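Local structure of periplasmic cell division protein (SufI) (Aquifex aeolicus, 6SYY) at residues 118-123 against 478-483; 130-135 against 504-509; 441-446 against 453-458; 157-160 against 165-168. The protein binds copper ions at several sites and, as a multicopper oxidase, probably uses them in oxidoreductase chemistry. All blocks are in the same frame, centred on the assembly; numbering follows the deposited sequence.

Contact 1: residues 118-123 against 478-483; sequences HWHGFR and KDTVIV. With CU (copper (II) ion), chain E; O (oxygen atom), chain F.
H120 meets D479 and T480 through the far edge of its imidazole, which can be followed outward from CB. That carbon lies 3.5 Å from a copper ion, and CG is anti to the backbone N (chi1 -177°), which carries the ring off the strand. H120 ND1 binds the copper at 2.0 Å, alongside H159, H510 and the bound oxygen atom. Across the ring, H120 NE2 donates to D479 OD1 over 2.9 Å with an N-H...O angle of 149°. The acceptor lies in the imidazole plane, yet the N-H reaches the carboxylate from above, the two planes being 54° apart. T480 OG1 also donates to D479 OD1, at 2.8 Å. The other oxygen, D479 OD2, sits 3.5 Å from G121 CA, shares a water with G121 O, and forms a salt bridge with R300. A His-carboxylate bond behind a trinuclear-cluster ligand thus fixes the ring's rotation and would probably make ND1 a more electron-rich donor to copper.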
loop_
_atom_site.group_PDB
_atom_site.type_symbol
_atom_site.label_atom_id
_atom_site.label_comp_id
_atom_site.label_asym_id
_atom_site.label_seq_id
_atom_site.Cartn_x
_atom_site.Cartn_y
_atom_site.Cartn_z
ATOM N N HIS A 118 -3.879 0.838 -11.074
ATOM C CA HIS A 118 -4.851 0.663 -10.006
ATOM C C HIS A 118 -4.653 1.751 -8.958
ATOM O O HIS A 118 -3.526 1.991 -8.510
ATOM C CB HIS A 118 -4.721 -0.716 -9.364
ATOM C CG HIS A 118 -5.589 -0.896 -8.161
ATOM N ND1 HIS A 118 -6.931 -0.580 -8.160
ATOM C CD2 HIS A 118 -5.308 -1.353 -6.917
ATOM C CE1 HIS A 118 -7.439 -0.834 -6.968
ATOM N NE2 HIS A 118 -6.477 -1.309 -6.197
ATOM N N TRP A 119 -5.746 2.414 -8.578
ATOM C CA TRP A 119 -5.720 3.408 -7.505
ATOM C C TRP A 119 -6.038 2.683 -6.198
ATOM O O TRP A 119 -7.169 2.680 -5.705
ATOM C CB TRP A 119 -6.701 4.537 -7.793
ATOM C CG TRP A 119 -6.702 4.974 -9.223
ATOM C CD1 TRP A 119 -7.687 4.767 -10.143
ATOM C CD2 TRP A 119 -5.660 5.682 -9.903
ATOM N NE1 TRP A 119 -7.326 5.307 -11.355
ATOM C CE2 TRP A 119 -6.085 5.872 -11.234
ATOM C CE3 TRP A 119 -4.407 6.173 -9.517
ATOM C CZ2 TRP A 119 -5.304 6.530 -12.178
ATOM C CZ3 TRP A 119 -3.634 6.829 -10.459
ATOM C CH2 TRP A 119 -4.086 7.003 -11.772
ATOM N N HIS A 120 -5.005 2.056 -5.638
ATOM C CA HIS A 120 -5.163 1.153 -4.503
ATOM C C HIS A 120 -5.730 1.896 -3.302
ATOM O O HIS A 120 -5.148 2.879 -2.830
ATOM C CB HIS A 120 -3.811 0.512 -4.170
ATOM C CG HIS A 120 -3.856 -0.503 -3.066
ATOM N ND1 HIS A 120 -3.146 -1.684 -3.119
ATOM C CD2 HIS A 120 -4.488 -0.502 -1.867
ATOM C CE1 HIS A 120 -3.352 -2.372 -2.010
ATOM N NE2 HIS A 120 -4.162 -1.677 -1.233
ATOM N N GLY A 121 -6.869 1.416 -2.808
ATOM C CA GLY A 121 -7.541 2.010 -1.674
ATOM C C GLY A 121 -8.698 2.920 -2.026
ATOM O O GLY A 121 -9.464 3.290 -1.129
ATOM N N PHE A 122 -8.854 3.281 -3.299
ATOM C CA PHE A 122 -9.921 4.191 -3.696
ATOM C C PHE A 122 -11.278 3.496 -3.689
ATOM O O PHE A 122 -11.405 2.327 -4.066
ATOM C CB PHE A 122 -9.657 4.758 -5.096
ATOM C CG PHE A 122 -8.673 5.896 -5.129
ATOM C CD1 PHE A 122 -7.726 6.057 -4.130
ATOM C CD2 PHE A 122 -8.703 6.815 -6.164
ATOM C CE1 PHE A 122 -6.822 7.108 -4.169
ATOM C CE2 PHE A 122 -7.802 7.868 -6.209
ATOM C CZ PHE A 122 -6.862 8.014 -5.209
ATOM N N ARG A 123 -12.298 4.226 -3.249
ATOM C CA ARG A 123 -13.682 3.903 -3.568
ATOM C C ARG A 123 -13.999 4.578 -4.896
ATOM O O ARG A 123 -14.137 5.804 -4.959
ATOM C CB ARG A 123 -14.627 4.379 -2.469
ATOM C CG ARG A 123 -14.413 3.715 -1.133
ATOM C CD ARG A 123 -15.095 4.495 -0.020
ATOM N NE ARG A 123 -14.897 3.850 1.270
ATOM C CZ ARG A 123 -15.819 3.119 1.885
ATOM N NH1 ARG A 123 -17.013 2.957 1.330
ATOM N NH2 ARG A 123 -15.549 2.557 3.058
ATOM N N LYS A 478 -9.231 -0.322 7.099
ATOM C CA LYS A 478 -8.162 -1.024 6.407
ATOM C C LYS A 478 -8.617 -1.412 5.006
ATOM O O LYS A 478 -9.814 -1.456 4.718
ATOM C CB LYS A 478 -7.753 -2.278 7.188
ATOM C CG LYS A 478 -7.299 -2.003 8.611
ATOM C CD LYS A 478 -5.852 -1.545 8.643
ATOM C CE LYS A 478 -4.924 -2.680 8.252
ATOM N NZ LYS A 478 -3.527 -2.205 8.066
ATOM N N ASP A 479 -7.646 -1.687 4.123
ATOM C CA ASP A 479 -7.944 -2.385 2.877
ATOM C C ASP A 479 -7.028 -3.576 2.614
ATOM O O ASP A 479 -7.235 -4.281 1.621
ATOM C CB ASP A 479 -7.925 -1.425 1.668
ATOM C CG ASP A 479 -6.563 -0.812 1.403
ATOM O OD1 ASP A 479 -5.552 -1.545 1.330
ATOM O OD2 ASP A 479 -6.514 0.422 1.221
ATOM N N THR A 480 -6.042 -3.831 3.477
ATOM C CA THR A 480 -5.162 -4.993 3.366
ATOM C C THR A 480 -4.905 -5.541 4.764
ATOM O O THR A 480 -4.348 -4.834 5.608
ATOM C CB THR A 480 -3.835 -4.619 2.693
ATOM O OG1 THR A 480 -4.087 -3.978 1.433
ATOM C CG2 THR A 480 -2.984 -5.860 2.472
ATOM N N VAL A 481 -5.287 -6.795 5.015
ATOM C CA VAL A 481 -5.141 -7.400 6.337
ATOM C C VAL A 481 -4.184 -8.584 6.249
ATOM O O VAL A 481 -4.302 -9.425 5.353
ATOM C CB VAL A 481 -6.496 -7.824 6.938
ATOM C CG1 VAL A 481 -7.222 -8.811 6.033
ATOM C CG2 VAL A 481 -6.300 -8.407 8.344
ATOM N N ILE A 482 -3.230 -8.634 7.179
ATOM C CA ILE A 482 -2.301 -9.755 7.262
ATOM C C ILE A 482 -3.037 -10.971 7.798
ATOM O O ILE A 482 -3.726 -10.895 8.824
ATOM C CB ILE A 482 -1.109 -9.404 8.167
ATOM C CG1 ILE A 482 -0.299 -8.245 7.586
ATOM C CG2 ILE A 482 -0.229 -10.626 8.394
ATOM C CD1 ILE A 482 0.833 -7.799 8.480
ATOM N N VAL A 483 -2.888 -12.102 7.115
ATOM C CA VAL A 483 -3.467 -13.367 7.554
ATOM C C VAL A 483 -2.320 -14.359 7.676
ATOM O O VAL A 483 -1.824 -14.870 6.665
ATOM C CB VAL A 483 -4.549 -13.875 6.598
ATOM C CG1 VAL A 483 -5.186 -15.146 7.150
ATOM C CG2 VAL A 483 -5.600 -12.793 6.373
HETATM CU CU CU E . -2.189 -2.578 -4.584
HETATM O O O F . -3.830 -4.003 -5.646
HETATM O O HOH W 1 -8.032 2.670 1.594
#

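Contact 2: residues 130-135 against 504-509; sequences GHPYYA and IYLLHC. With CU (copper (II) ion), chain C; CU (copper (II) ion), chain B.
H131 and L506 are the closest backbone pair, their CA atoms 7.6 Å apart, where the 3-10 segment 132-134 and the loop before it lie beside strand 503-509 at a distance bridged chiefly by side chains. The L506 isobutyl group does most of the bridging by spreading its two methyls over different neighbours. With H131 CG anti to the backbone N (chi1 -169°), the imidazole turns toward L506. L506 CD2 comes to 3.3 Å from H131 NE2, and the methine CG lies 3.7 Å from H131 CD2, the two side chains running obliquely past one another. The second branch, L506 CD1, meets P132 CD of the pyrrolidine ring at 3.6 Å. I504 adds a more distant flank, its carbonyl O 4.2 Å from H131 CD2.

The imidazole is held from both of its nitrogens. Y133 N donates to H131 ND1 at 3.0 Å in an almost straight bond (174°) close to the ring plane, while H131 NE2 is bonded to N522 OD1 on the adjoining strand 520-525. P132 CD rests over one face of the same ring.

L506 also touches H161 and H456, which bind a cluster copper together with H508. Since ND1 accepts from a backbone N-H, its proton should sit on NE2, consistent with a neutral imidazole whose polar atoms are satisfied while its NE2-CD2 side packs against leucine beside the copper ligands.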
loop_
_atom_site.group_PDB
_atom_site.type_symbol
_atom_site.label_atom_id
_atom_site.label_comp_id
_atom_site.label_asym_id
_atom_site.label_seq_id
_atom_site.Cartn_x
_atom_site.Cartn_y
_atom_site.Cartn_z
ATOM N N GLY A 130 -9.152 0.487 -12.289
ATOM C CA GLY A 130 -7.948 -0.162 -12.769
ATOM C C GLY A 130 -8.019 -1.671 -12.679
ATOM O O GLY A 130 -7.123 -2.316 -12.129
ATOM N N HIS A 131 -9.084 -2.241 -13.218
ATOM C CA HIS A 131 -9.273 -3.682 -13.231
ATOM C C HIS A 131 -8.509 -4.299 -14.403
ATOM O O HIS A 131 -8.377 -3.677 -15.459
ATOM C CB HIS A 131 -10.761 -4.011 -13.337
ATOM C CG HIS A 131 -11.087 -5.453 -13.094
ATOM N ND1 HIS A 131 -10.899 -6.429 -14.049
ATOM C CD2 HIS A 131 -11.596 -6.081 -12.009
ATOM C CE1 HIS A 131 -11.270 -7.599 -13.559
ATOM N NE2 HIS A 131 -11.703 -7.414 -12.326
ATOM N N PRO A 132 -7.989 -5.521 -14.236
ATOM C CA PRO A 132 -7.210 -6.137 -15.326
ATOM C C PRO A 132 -7.970 -6.277 -16.636
ATOM O O PRO A 132 -7.335 -6.283 -17.698
ATOM C CB PRO A 132 -6.831 -7.508 -14.749
ATOM C CG PRO A 132 -6.883 -7.335 -13.289
ATOM C CD PRO A 132 -7.953 -6.332 -13.006
ATOM N N TYR A 133 -9.304 -6.393 -16.599
ATOM C CA TYR A 133 -10.074 -6.496 -17.837
ATOM C C TYR A 133 -9.847 -5.295 -18.745
ATOM O O TYR A 133 -9.953 -5.417 -19.969
ATOM C CB TYR A 133 -11.572 -6.623 -17.541
ATOM C CG TYR A 133 -11.989 -7.898 -16.844
ATOM C CD1 TYR A 133 -11.167 -9.016 -16.841
ATOM C CD2 TYR A 133 -13.213 -7.982 -16.194
ATOM C CE1 TYR A 133 -11.546 -10.180 -16.202
ATOM C CE2 TYR A 133 -13.603 -9.143 -15.554
ATOM C CZ TYR A 133 -12.766 -10.239 -15.562
ATOM O OH TYR A 133 -13.148 -11.399 -14.922
ATOM N N TYR A 134 -9.536 -4.135 -18.167
ATOM C CA TYR A 134 -9.413 -2.885 -18.901
ATOM C C TYR A 134 -7.979 -2.553 -19.281
ATOM O O TYR A 134 -7.730 -1.466 -19.811
ATOM C CB TYR A 134 -10.010 -1.741 -18.080
ATOM C CG TYR A 134 -11.507 -1.817 -18.012
ATOM C CD1 TYR A 134 -12.281 -1.497 -19.120
ATOM C CD2 TYR A 134 -12.151 -2.226 -16.856
ATOM C CE1 TYR A 134 -13.657 -1.571 -19.079
ATOM C CE2 TYR A 134 -13.533 -2.306 -16.802
ATOM C CZ TYR A 134 -14.281 -1.977 -17.919
ATOM O OH TYR A 134 -15.655 -2.053 -17.884
ATOM N N ALA A 135 -7.034 -3.450 -19.013
ATOM C CA ALA A 135 -5.647 -3.200 -19.370
ATOM C C ALA A 135 -5.532 -2.910 -20.860
ATOM O O ALA A 135 -6.227 -3.510 -21.685
ATOM C CB ALA A 135 -4.776 -4.397 -18.989
ATOM N N ILE A 504 -17.849 -4.458 -10.161
ATOM C CA ILE A 504 -17.012 -5.651 -10.185
ATOM C C ILE A 504 -15.699 -5.292 -9.509
ATOM O O ILE A 504 -14.904 -4.511 -10.047
ATOM C CB ILE A 504 -16.778 -6.164 -11.610
ATOM C CG1 ILE A 504 -18.116 -6.461 -12.284
ATOM C CG2 ILE A 504 -15.893 -7.396 -11.578
ATOM C CD1 ILE A 504 -19.001 -7.415 -11.495
ATOM N N TYR A 505 -15.465 -5.862 -8.334
ATOM C CA TYR A 505 -14.292 -5.544 -7.543
ATOM C C TYR A 505 -13.449 -6.795 -7.346
ATOM O O TYR A 505 -13.964 -7.914 -7.320
ATOM C CB TYR A 505 -14.691 -4.946 -6.194
ATOM C CG TYR A 505 -15.255 -3.547 -6.297
ATOM C CD1 TYR A 505 -14.626 -2.581 -7.077
ATOM C CD2 TYR A 505 -16.416 -3.190 -5.619
ATOM C CE1 TYR A 505 -15.130 -1.298 -7.174
ATOM C CE2 TYR A 505 -16.930 -1.910 -5.711
ATOM C CZ TYR A 505 -16.285 -0.969 -6.491
ATOM O OH TYR A 505 -16.792 0.308 -6.587
ATOM N N LEU A 506 -12.143 -6.594 -7.225
ATOM C CA LEU A 506 -11.215 -7.693 -7.020
ATOM C C LEU A 506 -11.098 -8.045 -5.544
ATOM O O LEU A 506 -11.297 -7.203 -4.662
ATOM C CB LEU A 506 -9.834 -7.341 -7.565
ATOM C CG LEU A 506 -9.719 -7.227 -9.079
ATOM C CD1 LEU A 506 -8.317 -6.802 -9.441
ATOM C CD2 LEU A 506 -10.064 -8.555 -9.723
ATOM N N LEU A 507 -10.790 -9.312 -5.288
ATOM C CA LEU A 507 -10.328 -9.784 -3.987
ATOM C C LEU A 507 -9.124 -10.669 -4.257
ATOM O O LEU A 507 -9.229 -11.643 -5.009
ATOM C CB LEU A 507 -11.426 -10.546 -3.238
ATOM C CG LEU A 507 -11.146 -11.109 -1.839
ATOM C CD1 LEU A 507 -12.444 -11.251 -1.065
ATOM C CD2 LEU A 507 -10.448 -12.457 -1.902
ATOM N N HIS A 508 -7.981 -10.325 -3.668
ATOM C CA HIS A 508 -6.744 -10.996 -4.039
ATOM C C HIS A 508 -5.710 -10.822 -2.939
ATOM O O HIS A 508 -5.788 -9.906 -2.117
ATOM C CB HIS A 508 -6.197 -10.462 -5.373
ATOM C CG HIS A 508 -5.736 -9.037 -5.319
ATOM N ND1 HIS A 508 -4.410 -8.691 -5.160
ATOM C CD2 HIS A 508 -6.420 -7.872 -5.405
ATOM C CE1 HIS A 508 -4.300 -7.374 -5.147
ATOM N NE2 HIS A 508 -5.505 -6.853 -5.294
ATOM N N CYS A 509 -4.742 -11.731 -2.935
ATOM C CA CYS A 509 -3.564 -11.569 -2.101
ATOM C C CYS A 509 -2.684 -10.465 -2.663
ATOM O O CYS A 509 -2.573 -10.301 -3.881
ATOM C CB CYS A 509 -2.785 -12.875 -2.039
ATOM S SG CYS A 509 -1.256 -12.764 -1.127
HETATM CU CU CU C . -5.479 -4.987 -6.498
HETATM CU CU CU B . -0.711 -14.720 -0.962
#

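Contact 3: residues 441-446 against 453-458; sequences IEYVNN and MHIHGF. With CU (copper (II) ion), chain C.
Y443 and M453 each carry CG anti to their own carbonyl carbon (chi1 -69° and -64°), which sends the phenol and the thioether chain into the space between two strands of a cupredoxin-type domain. Strand 437-445 belongs to one sheet of this beta sandwich and strand 451-455 to the other, so the contact is part of the core where the sheets face each other. The nearest CA pair, Y443 and M453, is 8.4 Å apart.

M453 CB sits over one face of the Y443 ring, 3.8 Å from its centroid and 21° off the normal, a CH-pi contact. The methionine then bends at both chi2 and chi3, and M453 CE returns to 3.9 Å from Y443 CE1. Its sulfur is farther off and oblique, a Met-aromatic contact at 5.2 Å from the centroid. I441 CG2 covers the opposite face toward the rim, leaving the aromatic ring held between two aliphatic groups. L507, from strand 503-509, touches Y443, M453 and I455 and continues the apolar core.

On the other side of M453's strand, H454 directs its ring away from the tyrosine toward the copper cluster; H456, just beyond the strand, binds copper through NE2. The phenol end approaches I455, with Y443 OH 3.5 Å from I455 CG2. The buried hydroxyl is paired with a water at 2.9 Å from Y443 OH, and that water donates to M453 O at 2.7 Å.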
loop_
_atom_site.group_PDB
_atom_site.type_symbol
_atom_site.label_atom_id
_atom_site.label_comp_id
_atom_site.label_asym_id
_atom_site.label_seq_id
_atom_site.Cartn_x
_atom_site.Cartn_y
_atom_site.Cartn_z
ATOM N N ILE A 441 -16.392 -10.849 6.308
ATOM C CA ILE A 441 -15.536 -11.744 5.546
ATOM C C ILE A 441 -14.622 -12.467 6.520
ATOM O O ILE A 441 -14.041 -11.851 7.422
ATOM C CB ILE A 441 -14.737 -10.983 4.477
ATOM C CG1 ILE A 441 -15.685 -10.436 3.410
ATOM C CG2 ILE A 441 -13.699 -11.890 3.841
ATOM C CD1 ILE A 441 -14.971 -9.814 2.229
ATOM N N GLU A 442 -14.505 -13.776 6.344
ATOM C CA GLU A 442 -13.778 -14.650 7.254
ATOM C C GLU A 442 -12.677 -15.335 6.454
ATOM O O GLU A 442 -12.921 -16.348 5.789
ATOM C CB GLU A 442 -14.725 -15.663 7.893
ATOM C CG GLU A 442 -14.077 -16.581 8.899
ATOM C CD GLU A 442 -15.089 -17.472 9.572
ATOM O OE1 GLU A 442 -16.290 -17.334 9.254
ATOM O OE2 GLU A 442 -14.684 -18.303 10.412
ATOM N N TYR A 443 -11.476 -14.771 6.503
ATOM C CA TYR A 443 -10.330 -15.398 5.866
ATOM C C TYR A 443 -9.851 -16.563 6.720
ATOM O O TYR A 443 -9.618 -16.405 7.922
ATOM C CB TYR A 443 -9.201 -14.389 5.674
ATOM C CG TYR A 443 -9.489 -13.315 4.651
ATOM C CD1 TYR A 443 -9.699 -13.640 3.319
ATOM C CD2 TYR A 443 -9.523 -11.975 5.012
ATOM C CE1 TYR A 443 -9.952 -12.659 2.374
ATOM C CE2 TYR A 443 -9.773 -10.989 4.078
ATOM C CZ TYR A 443 -9.987 -11.338 2.758
ATOM O OH TYR A 443 -10.237 -10.362 1.821
ATOM N N VAL A 444 -9.714 -17.732 6.100
ATOM C CA VAL A 444 -9.214 -18.929 6.766
ATOM C C VAL A 444 -8.007 -19.411 5.977
ATOM O O VAL A 444 -8.156 -19.964 4.881
ATOM C CB VAL A 444 -10.282 -20.027 6.862
ATOM C CG1 VAL A 444 -9.743 -21.214 7.636
ATOM C CG2 VAL A 444 -11.547 -19.490 7.515
ATOM N N ASN A 445 -6.813 -19.213 6.532
ATOM C CA ASN A 445 -5.562 -19.538 5.845
ATOM C C ASN A 445 -5.137 -20.949 6.232
ATOM O O ASN A 445 -4.581 -21.169 7.308
ATOM C CB ASN A 445 -4.484 -18.518 6.192
ATOM C CG ASN A 445 -3.190 -18.750 5.433
ATOM O OD1 ASN A 445 -3.097 -19.650 4.592
ATOM N ND2 ASN A 445 -2.184 -17.926 5.715
ATOM N N ASN A 446 -5.382 -21.910 5.340
ATOM C CA ASN A 446 -4.950 -23.287 5.529
ATOM C C ASN A 446 -3.630 -23.587 4.827
ATOM O O ASN A 446 -3.337 -24.754 4.544
ATOM C CB ASN A 446 -6.032 -24.254 5.045
ATOM C CG ASN A 446 -7.278 -24.215 5.907
ATOM O OD1 ASN A 446 -7.199 -24.064 7.130
ATOM N ND2 ASN A 446 -8.437 -24.350 5.274
ATOM N N MET A 453 -4.296 -10.004 2.472
ATOM C CA MET A 453 -5.475 -10.061 1.617
ATOM C C MET A 453 -6.069 -8.672 1.430
ATOM O O MET A 453 -6.318 -7.955 2.405
ATOM C CB MET A 453 -6.517 -11.015 2.202
ATOM C CG MET A 453 -6.056 -12.464 2.265
ATOM S SD MET A 453 -5.606 -13.120 0.642
ATOM C CE MET A 453 -7.137 -12.880 -0.262
ATOM N N HIS A 454 -6.304 -8.307 0.176
ATOM C CA HIS A 454 -6.780 -6.985 -0.198
ATOM C C HIS A 454 -8.086 -7.120 -0.969
ATOM O O HIS A 454 -8.222 -7.999 -1.827
ATOM C CB HIS A 454 -5.712 -6.260 -1.036
ATOM C CG HIS A 454 -6.161 -4.953 -1.610
ATOM N ND1 HIS A 454 -6.615 -3.910 -0.831
ATOM C CD2 HIS A 454 -6.205 -4.512 -2.891
ATOM C CE1 HIS A 454 -6.931 -2.889 -1.607
ATOM N NE2 HIS A 454 -6.692 -3.227 -2.861
ATOM N N ILE A 455 -9.059 -6.274 -0.643
ATOM C CA ILE A 455 -10.283 -6.145 -1.425
ATOM C C ILE A 455 -10.306 -4.755 -2.039
ATOM O O ILE A 455 -9.861 -3.782 -1.419
ATOM C CB ILE A 455 -11.560 -6.391 -0.594
ATOM C CG1 ILE A 455 -11.654 -5.406 0.571
ATOM C CG2 ILE A 455 -11.615 -7.821 -0.088
ATOM C CD1 ILE A 455 -12.970 -5.474 1.311
ATOM N N HIS A 456 -10.801 -4.669 -3.266
ATOM C CA HIS A 456 -11.045 -3.390 -3.908
ATOM C C HIS A 456 -12.439 -2.887 -3.542
ATOM O O HIS A 456 -13.286 -3.636 -3.052
ATOM C CB HIS A 456 -10.910 -3.509 -5.429
ATOM C CG HIS A 456 -9.527 -3.856 -5.892
ATOM N ND1 HIS A 456 -9.091 -3.610 -7.177
ATOM C CD2 HIS A 456 -8.485 -4.435 -5.248
ATOM C CE1 HIS A 456 -7.841 -4.019 -7.303
ATOM N NE2 HIS A 456 -7.450 -4.523 -6.148
ATOM N N GLY A 457 -12.668 -1.602 -3.784
ATOM C CA GLY A 457 -13.993 -1.017 -3.665
ATOM C C GLY A 457 -14.373 -0.422 -2.325
ATOM O O GLY A 457 -15.071 0.594 -2.281
ATOM N N PHE A 458 -13.943 -1.042 -1.225
ATOM C CA PHE A 458 -14.328 -0.576 0.102
ATOM C C PHE A 458 -13.199 -0.820 1.089
ATOM O O PHE A 458 -12.413 -1.760 0.943
ATOM C CB PHE A 458 -15.593 -1.277 0.614
ATOM C CG PHE A 458 -16.672 -1.411 -0.417
ATOM C CD1 PHE A 458 -17.626 -0.419 -0.573
ATOM C CD2 PHE A 458 -16.728 -2.526 -1.239
ATOM C CE1 PHE A 458 -18.618 -0.538 -1.529
ATOM C CE2 PHE A 458 -17.716 -2.651 -2.197
ATOM C CZ PHE A 458 -18.664 -1.656 -2.341
HETATM CU CU CU C . -5.479 -4.987 -6.498
HETATM O O HOH W 2 -8.948 -7.976 2.741
#

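Contact 4: residues 157-160 against 165-168. With CU (copper (II) ion), chain E.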
loop_
_atom_site.group_PDB
_atom_site.type_symbol
_atom_site.label_atom_id
_atom_site.label_comp_id
_atom_site.label_asym_id
_atom_site.label_seq_id
_atom_site.Cartn_x
_atom_site.Cartn_y
_atom_site.Cartn_z
ATOM N N PHE A 157 -2.007 4.659 -2.794
ATOM C CA PHE A 157 -0.998 3.852 -3.471
ATOM C C PHE A 157 -1.465 3.638 -4.904
ATOM O O PHE A 157 -2.575 3.148 -5.120
ATOM C CB PHE A 157 -0.843 2.521 -2.710
ATOM C CG PHE A 157 0.266 1.622 -3.198
ATOM C CD1 PHE A 157 1.287 2.093 -4.006
ATOM C CD2 PHE A 157 0.276 0.279 -2.828
ATOM C CE1 PHE A 157 2.299 1.240 -4.440
ATOM C CE2 PHE A 157 1.278 -0.577 -3.257
ATOM C CZ PHE A 157 2.292 -0.095 -4.065
ATOM N N TYR A 158 -0.654 4.026 -5.885
ATOM C CA TYR A 158 -0.971 3.735 -7.279
ATOM C C TYR A 158 0.124 2.870 -7.879
ATOM O O TYR A 158 1.315 3.130 -7.678
ATOM C CB TYR A 158 -1.195 5.007 -8.110
ATOM C CG TYR A 158 -0.021 5.939 -8.323
ATOM C CD1 TYR A 158 0.731 5.880 -9.486
ATOM C CD2 TYR A 158 0.288 6.927 -7.399
ATOM C CE1 TYR A 158 1.781 6.763 -9.710
ATOM C CE2 TYR A 158 1.335 7.809 -7.609
ATOM C CZ TYR A 158 2.079 7.720 -8.768
ATOM O OH TYR A 158 3.125 8.588 -8.988
ATOM N N HIS A 159 -0.290 1.831 -8.594
ATOM C CA HIS A 159 0.612 0.826 -9.132
ATOM C C HIS A 159 -0.135 0.059 -10.210
ATOM O O HIS A 159 -1.371 0.093 -10.253
ATOM C CB HIS A 159 1.118 -0.120 -8.025
ATOM C CG HIS A 159 0.047 -0.966 -7.402
ATOM N ND1 HIS A 159 -0.495 -2.067 -8.029
ATOM C CD2 HIS A 159 -0.567 -0.880 -6.198
ATOM C CE1 HIS A 159 -1.403 -2.619 -7.242
ATOM N NE2 HIS A 159 -1.465 -1.917 -6.124
ATOM N N PRO A 160 0.575 -0.621 -11.105
ATOM C CA PRO A 160 -0.107 -1.318 -12.199
ATOM C C PRO A 160 -0.828 -2.564 -11.715
ATOM O O PRO A 160 -0.497 -3.160 -10.687
ATOM C CB PRO A 160 1.029 -1.674 -13.161
ATOM C CG PRO A 160 2.228 -1.731 -12.298
ATOM C CD PRO A 160 2.037 -0.700 -11.237
ATOM N N ARG A 165 1.381 -9.814 -14.702
ATOM C CA ARG A 165 2.614 -9.043 -14.822
ATOM C C ARG A 165 2.691 -7.904 -13.811
ATOM O O ARG A 165 3.523 -7.003 -13.959
ATOM C CB ARG A 165 2.770 -8.509 -16.246
ATOM C CG ARG A 165 2.994 -9.607 -17.268
ATOM C CD ARG A 165 4.391 -10.192 -17.146
ATOM N NE ARG A 165 5.398 -9.284 -17.689
ATOM C CZ ARG A 165 6.703 -9.535 -17.710
ATOM N NH1 ARG A 165 7.172 -10.667 -17.207
ATOM N NH2 ARG A 165 7.543 -8.650 -18.233
ATOM N N THR A 166 1.843 -7.931 -12.781
ATOM C CA THR A 166 1.864 -6.866 -11.784
ATOM C C THR A 166 3.148 -6.905 -10.964
ATOM O O THR A 166 3.748 -5.857 -10.689
ATOM C CB THR A 166 0.634 -6.963 -10.881
ATOM O OG1 THR A 166 -0.545 -6.660 -11.642
ATOM C CG2 THR A 166 0.742 -5.984 -9.717
ATOM N N GLY A 167 3.592 -8.098 -10.570
ATOM C CA GLY A 167 4.852 -8.199 -9.853
ATOM C C GLY A 167 6.018 -7.660 -10.659
ATOM O O GLY A 167 6.899 -6.981 -10.123
ATOM N N TYR A 168 6.029 -7.935 -11.963
ATOM C CA TYR A 168 7.117 -7.449 -12.804
ATOM C C TYR A 168 7.128 -5.926 -12.863
ATOM O O TYR A 168 8.168 -5.291 -12.652
ATOM C CB TYR A 168 7.002 -8.041 -14.212
ATOM C CG TYR A 168 8.064 -7.532 -15.165
ATOM C CD1 TYR A 168 7.878 -6.355 -15.885
ATOM C CD2 TYR A 168 9.252 -8.223 -15.339
ATOM C CE1 TYR A 168 8.846 -5.881 -16.746
ATOM C CE2 TYR A 168 10.224 -7.759 -16.204
ATOM C CZ TYR A 168 10.018 -6.585 -16.903
ATOM O OH TYR A 168 10.983 -6.115 -17.768
HETATM CU CU CU E . -2.189 -2.578 -4.584
#
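P160 and T166 meet where strand 154-160 of a cupredoxin-type domain leads, through a short connection, into helix 166-172. The tight part is small: T166 CG2 lies 3.2 Å from P160 O, with the nearest CA atoms, those of P160 and T166, 5.9 Å apart. T166 CG2 stands anti to its backbone N (chi1 -68° for OG1), which aims the methyl at the strand, while T166 OG1 bonds to P162 O in the connection. H159 is more loosely touched, its ND1 4.4 Å from T166 CG2.

Away from this buried patch, R165, at the N-cap position, and Y168 are partly exposed; the guanidinium of R165 lies against the Y168 ring face, and its NE pairs with E113. D516 receives the N-H groups of T166 and G167 at the helix start.

The same P160 O that meets the methyl also accepts from H159 ND1 at 2.9 Å (157°), fixing the turn of an imidazole whose H159 NE2 is 1.8 Å from copper.

Overall arrangement
Each of the four contacts has a segment that supplies a ligand to the trinuclear copper cluster, which lies between the first and last cupredoxin-type domains. Contacts 1 and 2 each join these two domains, whereas contact 3 lies in the last and contact 4 in the first. Contacts 1 and 4 share one copper, and on adjacent strands H118 N lies 2.7 Å from H159 O, a backbone hydrogen bond. Contacts 2 and 3 share another copper and are joined by H508 O and H454 N at 2.8 Å. Contact 3 reaches contact 1 through H454 ND1, 2.6 Å from D479 O. Contacts 3 and 4 do not touch; their centres are about 19 Å apart, but both supply ligands surrounding the bound oxygen.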